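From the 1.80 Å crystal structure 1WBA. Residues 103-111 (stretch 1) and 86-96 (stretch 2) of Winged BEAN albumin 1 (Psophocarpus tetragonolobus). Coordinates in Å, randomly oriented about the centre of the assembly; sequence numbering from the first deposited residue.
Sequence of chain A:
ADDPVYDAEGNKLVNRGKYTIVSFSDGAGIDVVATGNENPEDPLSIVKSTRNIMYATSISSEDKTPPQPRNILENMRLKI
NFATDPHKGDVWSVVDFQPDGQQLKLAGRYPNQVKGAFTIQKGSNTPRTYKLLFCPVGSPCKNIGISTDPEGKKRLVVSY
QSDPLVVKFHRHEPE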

ATOM      1  N   GLN A 103       2.754   0.678 -11.078  1.00  6.16           N
ATOM      2  CA  GLN A 103       1.881  -0.203 -10.308  1.00  7.86           C
ATOM      3  C   GLN A 103       2.665  -0.795  -9.174  1.00  4.95           C
ATOM      4  O   GLN A 103       3.901  -0.797  -9.205  1.00  5.94           O
ATOM      5  CB  GLN A 103       1.401  -1.362 -11.172  1.00  8.80           C
ATOM      6  CG  GLN A 103       1.040  -0.979 -12.563  1.00 18.36           C
ATOM      7  CD  GLN A 103       0.394  -2.108 -13.307  1.00 21.58           C
ATOM      8  OE1 GLN A 103       0.870  -3.241 -13.280  1.00 21.51           O
ATOM      9  NE2 GLN A 103      -0.720  -1.812 -13.968  1.00 26.94           N
ATOM     10  N   LEU A 104       1.955  -1.354  -8.200  1.00  4.72           N
ATOM     11  CA  LEU A 104       2.618  -1.961  -7.048  1.00  6.31           C
ATOM     12  C   LEU A 104       3.040  -3.411  -7.288  1.00  5.82           C
ATOM     13  O   LEU A 104       2.243  -4.247  -7.711  1.00  5.29           O
ATOM     14  CB  LEU A 104       1.751  -1.880  -5.785  1.00  5.97           C
ATOM     15  CG  LEU A 104       1.269  -0.507  -5.315  1.00 10.94           C
ATOM     16  CD1 LEU A 104       0.812  -0.617  -3.875  1.00 11.12           C
ATOM     17  CD2 LEU A 104       2.365   0.502  -5.417  1.00 13.48           C
ATOM     18  N   LYS A 105       4.303  -3.694  -7.000  1.00  4.67           N
ATOM     19  CA  LYS A 105       4.859  -5.024  -7.166  1.00  3.58           C
ATOM     20  C   LYS A 105       5.711  -5.337  -5.947  1.00  5.47           C
ATOM     21  O   LYS A 105       6.128  -4.428  -5.211  1.00  6.49           O
ATOM     22  CB  LYS A 105       5.783  -5.067  -8.393  1.00  4.36           C
ATOM     23  CG  LYS A 105       5.143  -4.717  -9.741  1.00  2.91           C
ATOM     24  CD  LYS A 105       4.245  -5.844 -10.232  1.00  3.99           C
ATOM     25  CE  LYS A 105       3.999  -5.730 -11.744  1.00  4.62           C
ATOM     26  NZ  LYS A 105       3.002  -6.753 -12.178  1.00  3.85           N
ATOM     27  N   LEU A 106       5.972  -6.618  -5.725  1.00  5.24           N
ATOM     28  CA  LEU A 106       6.854  -7.008  -4.632  1.00  8.87           C
ATOM     29  C   LEU A 106       8.231  -6.471  -5.053  1.00  9.59           C
ATOM     30  O   LEU A 106       8.604  -6.552  -6.230  1.00  8.82           O
ATOM     31  CB  LEU A 106       6.905  -8.530  -4.480  1.00  8.83           C
ATOM     32  CG  LEU A 106       5.631  -9.202  -3.958  1.00 10.50           C
ATOM     33  CD1 LEU A 106       5.955 -10.638  -3.604  1.00 12.05           C
ATOM     34  CD2 LEU A 106       5.089  -8.470  -2.740  1.00  6.91           C
ATOM     35  N   ALA A 107       8.947  -5.874  -4.110  1.00  8.05           N
ATOM     36  CA  ALA A 107      10.255  -5.292  -4.382  1.00  9.14           C
ATOM     37  C   ALA A 107      11.340  -6.320  -4.642  1.00  9.29           C
ATOM     38  O   ALA A 107      11.262  -7.449  -4.150  1.00 11.96           O
ATOM     39  CB  ALA A 107      10.676  -4.411  -3.218  1.00  7.80           C
ATOM     40  N   GLY A 108      12.343  -5.906  -5.411  1.00 10.91           N
ATOM     41  CA  GLY A 108      13.495  -6.738  -5.703  1.00 13.39           C
ATOM     42  C   GLY A 108      13.367  -7.761  -6.794  1.00 13.35           C
ATOM     43  O   GLY A 108      14.234  -8.612  -6.924  1.00 15.76           O
ATOM     44  N   ARG A 109      12.308  -7.673  -7.581  1.00 13.77           N
ATOM     45  CA  ARG A 109      12.080  -8.629  -8.659  1.00 15.61           C
ATOM     46  C   ARG A 109      12.208  -7.943 -10.020  1.00 14.22           C
ATOM     47  O   ARG A 109      12.878  -8.453 -10.909  1.00 18.69           O
ATOM     48  CB  ARG A 109      10.699  -9.281  -8.519  1.00 18.88           C
ATOM     49  CG  ARG A 109      10.288  -9.628  -7.088  1.00 25.29           C
ATOM     50  CD  ARG A 109      11.169 -10.699  -6.471  1.00 28.62           C
ATOM     51  NE  ARG A 109      10.395 -11.626  -5.641  1.00 35.24           N
ATOM     52  CZ  ARG A 109      10.011 -11.407  -4.382  1.00 36.87           C
ATOM     53  NH1 ARG A 109      10.320 -10.274  -3.755  1.00 35.28           N
ATOM     54  NH2 ARG A 109       9.303 -12.336  -3.745  1.00 36.16           N
ATOM     55  N   TYR A 110      11.573  -6.791 -10.183  1.00 10.82           N
ATOM     56  CA  TYR A 110      11.648  -6.032 -11.429  1.00 10.92           C
ATOM     57  C   TYR A 110      12.740  -5.001 -11.318  1.00 12.02           C
ATOM     58  O   TYR A 110      12.914  -4.386 -10.263  1.00 11.97           O
ATOM     59  CB  TYR A 110      10.332  -5.324 -11.713  1.00  7.96           C
ATOM     60  CG  TYR A 110       9.254  -6.286 -12.112  1.00  8.96           C
ATOM     61  CD1 TYR A 110       9.236  -6.829 -13.391  1.00  9.20           C
ATOM     62  CD2 TYR A 110       8.256  -6.657 -11.217  1.00  7.28           C
ATOM     63  CE1 TYR A 110       8.264  -7.712 -13.771  1.00 11.20           C
ATOM     64  CE2 TYR A 110       7.265  -7.549 -11.584  1.00  7.61           C
ATOM     65  CZ  TYR A 110       7.278  -8.067 -12.865  1.00 11.72           C
ATOM     66  OH  TYR A 110       6.316  -8.951 -13.254  1.00 12.40           O
ATOM     67  N   PRO A 111      13.479  -4.771 -12.411  1.00 12.50           N
ATOM     68  CA  PRO A 111      14.551  -3.780 -12.336  1.00 12.70           C
ATOM     69  C   PRO A 111      14.072  -2.326 -12.369  1.00 12.85           C
ATOM     70  O   PRO A 111      14.718  -1.450 -11.789  1.00 15.69           O
ATOM     71  CB  PRO A 111      15.416  -4.136 -13.549  1.00 11.49           C
ATOM     72  CG  PRO A 111      14.396  -4.620 -14.561  1.00 11.05           C
ATOM     73  CD  PRO A 111      13.481  -5.471 -13.714  1.00 12.11           C
TER
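Stretch 2, residues 86-96: PHKGDVWSVVD

Stretch 2 begins as a loop, tightens into a type II turn from H87 to D90, closed by D90 N to H87 O at 2.9 Å, and becomes a strand at W92–D96. G89 suits the turn: at its backbone angles a CB would jam against the preceding carbonyl oxygen. The strand runs antiparallel to Q103–L106, though strongly twisted, with 123° between the N-to-C directions and a closest axial approach of 4.6 Å.

Pairing alternates. Q103 and V95 exchange two backbone bonds, V95 N to Q103 O at 3.0 Å and Q103 N to V95 O at 3.1 Å. L104 and V94 form the intervening non-hydrogen-bonded pair, their CA atoms 4.7 Å apart. At K105 and S93, K105 N donates to S93 O (3.0 Å, nearly straight), whereas the return bond, S93 N to K105 O, is equally long but weak, bent to 134°. S93 OG also donates to K105 O, at 2.9 Å, so this carbonyl accepts twice; serine's short side chain places a donor right at the strand. Beyond the strand, A107 N donates to V91 O at 2.9 Å, extending the backbone pairing into the loop.

L104 and V94 make one face of the pairing apolar: their branched side chains, lacking polar groups to satisfy, meet at 3.5 Å (L104 CD2 to V94 CG2). L104 CD1 also reaches W92 CE3 at 3.7 Å, although the CA-to-CB bond of W92 points away from stretch 1. Q103, K105 and S93 make the other face mainly polar, with V95 among them. Lysine suits this place because its methylenes pack on valine, K105 CG lying 3.7 Å from V95 CG2, while NZ is satisfied elsewhere in the structure. From the loop beyond, Y110 CB comes within 3.8 Å of V95 CG1.

Charge closes the loop end. R109 NH1 forms a salt bridge with D90 OD1 (3.2 Å) and donates to A107 O (3.0 Å); arginine's length lets it reach both. One water donates to D90 OD1 (3.2 Å) and A107 O (2.8 Å) while accepting from V91 N (3.1 Å), satisfying that amide.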

ATOM      1  N   PRO A  86       2.502 -15.883   3.204  1.00 15.68           N
ATOM      2  CA  PRO A  86       3.669 -16.388   2.480  1.00 15.37           C
ATOM      3  C   PRO A  86       4.690 -15.347   2.013  1.00 15.32           C
ATOM      4  O   PRO A  86       5.698 -15.703   1.406  1.00 16.21           O
ATOM      5  CB  PRO A  86       3.026 -17.094   1.297  1.00 13.83           C
ATOM      6  CG  PRO A  86       1.873 -16.206   0.991  1.00 15.88           C
ATOM      7  CD  PRO A  86       1.309 -15.881   2.341  1.00 13.17           C
ATOM      8  N   HIS A  87       4.460 -14.076   2.318  1.00 13.46           N
ATOM      9  CA  HIS A  87       5.358 -13.024   1.859  1.00 13.58           C
ATOM     10  C   HIS A  87       5.937 -12.222   3.000  1.00 14.17           C
ATOM     11  O   HIS A  87       6.126 -11.015   2.885  1.00 13.16           O
ATOM     12  CB  HIS A  87       4.612 -12.086   0.910  1.00 13.34           C
ATOM     13  CG  HIS A  87       3.867 -12.799  -0.171  1.00 10.60           C
ATOM     14  ND1 HIS A  87       4.500 -13.429  -1.222  1.00 14.50           N
ATOM     15  CD2 HIS A  87       2.546 -13.043  -0.331  1.00  9.33           C
ATOM     16  CE1 HIS A  87       3.603 -14.035  -1.979  1.00 11.94           C
ATOM     17  NE2 HIS A  87       2.406 -13.814  -1.457  1.00 14.04           N
ATOM     18  N   LYS A  88       6.288 -12.911   4.075  1.00 14.78           N
ATOM     19  CA  LYS A  88       6.837 -12.260   5.240  1.00 15.13           C
ATOM     20  C   LYS A  88       8.081 -11.471   4.895  1.00 13.68           C
ATOM     21  O   LYS A  88       9.059 -12.003   4.380  1.00 12.13           O
ATOM     22  CB  LYS A  88       7.141 -13.298   6.318  1.00 19.10           C
ATOM     23  CG  LYS A  88       7.234 -12.732   7.728  1.00 25.34           C
ATOM     24  CD  LYS A  88       7.144 -13.851   8.770  1.00 31.78           C
ATOM     25  CE  LYS A  88       8.326 -14.819   8.649  1.00 37.39           C
ATOM     26  NZ  LYS A  88       8.222 -16.051   9.514  1.00 41.10           N
ATOM     27  N   GLY A  89       8.020 -10.177   5.146  1.00 10.91           N
ATOM     28  CA  GLY A  89       9.156  -9.334   4.873  1.00 10.89           C
ATOM     29  C   GLY A  89       9.204  -8.725   3.490  1.00 11.91           C
ATOM     30  O   GLY A  89       9.999  -7.824   3.283  1.00 14.59           O
ATOM     31  N   ASP A  90       8.382  -9.185   2.545  1.00  9.97           N
ATOM     32  CA  ASP A  90       8.402  -8.600   1.201  1.00 10.27           C
ATOM     33  C   ASP A  90       7.942  -7.150   1.286  1.00  9.03           C
ATOM     34  O   ASP A  90       6.917  -6.846   1.883  1.00  9.08           O
ATOM     35  CB  ASP A  90       7.526  -9.392   0.224  1.00 12.16           C
ATOM     36  CG  ASP A  90       8.216 -10.638  -0.286  1.00 18.32           C
ATOM     37  OD1 ASP A  90       9.404 -10.556  -0.668  1.00 22.66           O
ATOM     38  OD2 ASP A  90       7.580 -11.705  -0.303  1.00 21.59           O
ATOM     39  N   VAL A  91       8.697  -6.271   0.649  1.00  8.26           N
ATOM     40  CA  VAL A  91       8.430  -4.847   0.683  1.00  8.23           C
ATOM     41  C   VAL A  91       7.627  -4.369  -0.515  1.00  7.70           C
ATOM     42  O   VAL A  91       7.825  -4.845  -1.632  1.00 10.02           O
ATOM     43  CB  VAL A  91       9.786  -4.087   0.763  1.00  8.00           C
ATOM     44  CG1 VAL A  91       9.587  -2.577   0.712  1.00  8.62           C
ATOM     45  CG2 VAL A  91      10.522  -4.489   2.041  1.00  8.18           C
ATOM     46  N   TRP A  92       6.728  -3.420  -0.292  1.00  7.24           N
ATOM     47  CA  TRP A  92       5.930  -2.868  -1.387  1.00  4.92           C
ATOM     48  C   TRP A  92       6.827  -1.953  -2.213  1.00  7.29           C
ATOM     49  O   TRP A  92       7.626  -1.185  -1.659  1.00  8.05           O
ATOM     50  CB  TRP A  92       4.800  -2.006  -0.833  1.00  3.77           C
ATOM     51  CG  TRP A  92       3.667  -2.736  -0.170  1.00  4.73           C
ATOM     52  CD1 TRP A  92       3.660  -4.018   0.339  1.00  5.10           C
ATOM     53  CD2 TRP A  92       2.344  -2.225  -0.000  1.00  5.06           C
ATOM     54  NE1 TRP A  92       2.396  -4.328   0.801  1.00  7.37           N
ATOM     55  CE2 TRP A  92       1.573  -3.252   0.607  1.00  7.02           C
ATOM     56  CE3 TRP A  92       1.730  -1.003  -0.304  1.00  6.54           C
ATOM     57  CZ2 TRP A  92       0.215  -3.078   0.918  1.00  9.47           C
ATOM     58  CZ3 TRP A  92       0.381  -0.835  -0.002  1.00  6.38           C
ATOM     59  CH2 TRP A  92      -0.362  -1.872   0.602  1.00  8.37           C
ATOM     60  N   SER A  93       6.670  -1.981  -3.528  1.00  5.01           N
ATOM     61  CA  SER A  93       7.472  -1.113  -4.374  1.00  6.02           C
ATOM     62  C   SER A  93       6.631  -0.678  -5.553  1.00  5.26           C
ATOM     63  O   SER A  93       5.593  -1.266  -5.822  1.00  4.91           O
ATOM     64  CB  SER A  93       8.734  -1.840  -4.877  1.00  8.08           C
ATOM     65  OG  SER A  93       8.451  -2.787  -5.900  1.00  9.65           O
ATOM     66  N   VAL A  94       7.061   0.383  -6.224  1.00  4.50           N
ATOM     67  CA  VAL A  94       6.377   0.871  -7.414  1.00  5.09           C
ATOM     68  C   VAL A  94       7.294   0.592  -8.607  1.00  6.36           C
ATOM     69  O   VAL A  94       8.481   0.923  -8.591  1.00  7.36           O
ATOM     70  CB  VAL A  94       6.088   2.369  -7.288  1.00  3.86           C
ATOM     71  CG1 VAL A  94       5.545   2.938  -8.591  1.00  3.80           C
ATOM     72  CG2 VAL A  94       5.079   2.583  -6.159  1.00  7.70           C
ATOM     73  N   VAL A  95       6.752  -0.065  -9.620  1.00  5.80           N
ATOM     74  CA  VAL A  95       7.512  -0.406 -10.818  1.00  6.68           C
ATOM     75  C   VAL A  95       6.896   0.314 -12.018  1.00  5.90           C
ATOM     76  O   VAL A  95       5.671   0.322 -12.189  1.00  5.90           O
ATOM     77  CB  VAL A  95       7.484  -1.951 -11.035  1.00  7.07           C
ATOM     78  CG1 VAL A  95       8.133  -2.349 -12.371  1.00  6.25           C
ATOM     79  CG2 VAL A  95       8.177  -2.654  -9.857  1.00  4.64           C
ATOM     80  N   ASP A  96       7.721   0.989 -12.811  1.00  6.63           N
ATOM     81  CA  ASP A  96       7.201   1.678 -13.993  1.00  9.00           C
ATOM     82  C   ASP A  96       7.094   0.599 -15.068  1.00  9.36           C
ATOM     83  O   ASP A  96       7.977   0.418 -15.916  1.00 10.66           O
ATOM     84  CB  ASP A  96       8.122   2.813 -14.421  1.00 10.56           C
ATOM     85  CG  ASP A  96       7.424   3.797 -15.309  1.00 12.57           C
ATOM     86  OD1 ASP A  96       6.368   3.446 -15.876  1.00 15.20           O
ATOM     87  OD2 ASP A  96       7.908   4.935 -15.419  1.00 18.39           O
TER
HETATM   88  O   HOH W   1      10.572  -7.664  -1.400  1.00 15.56           O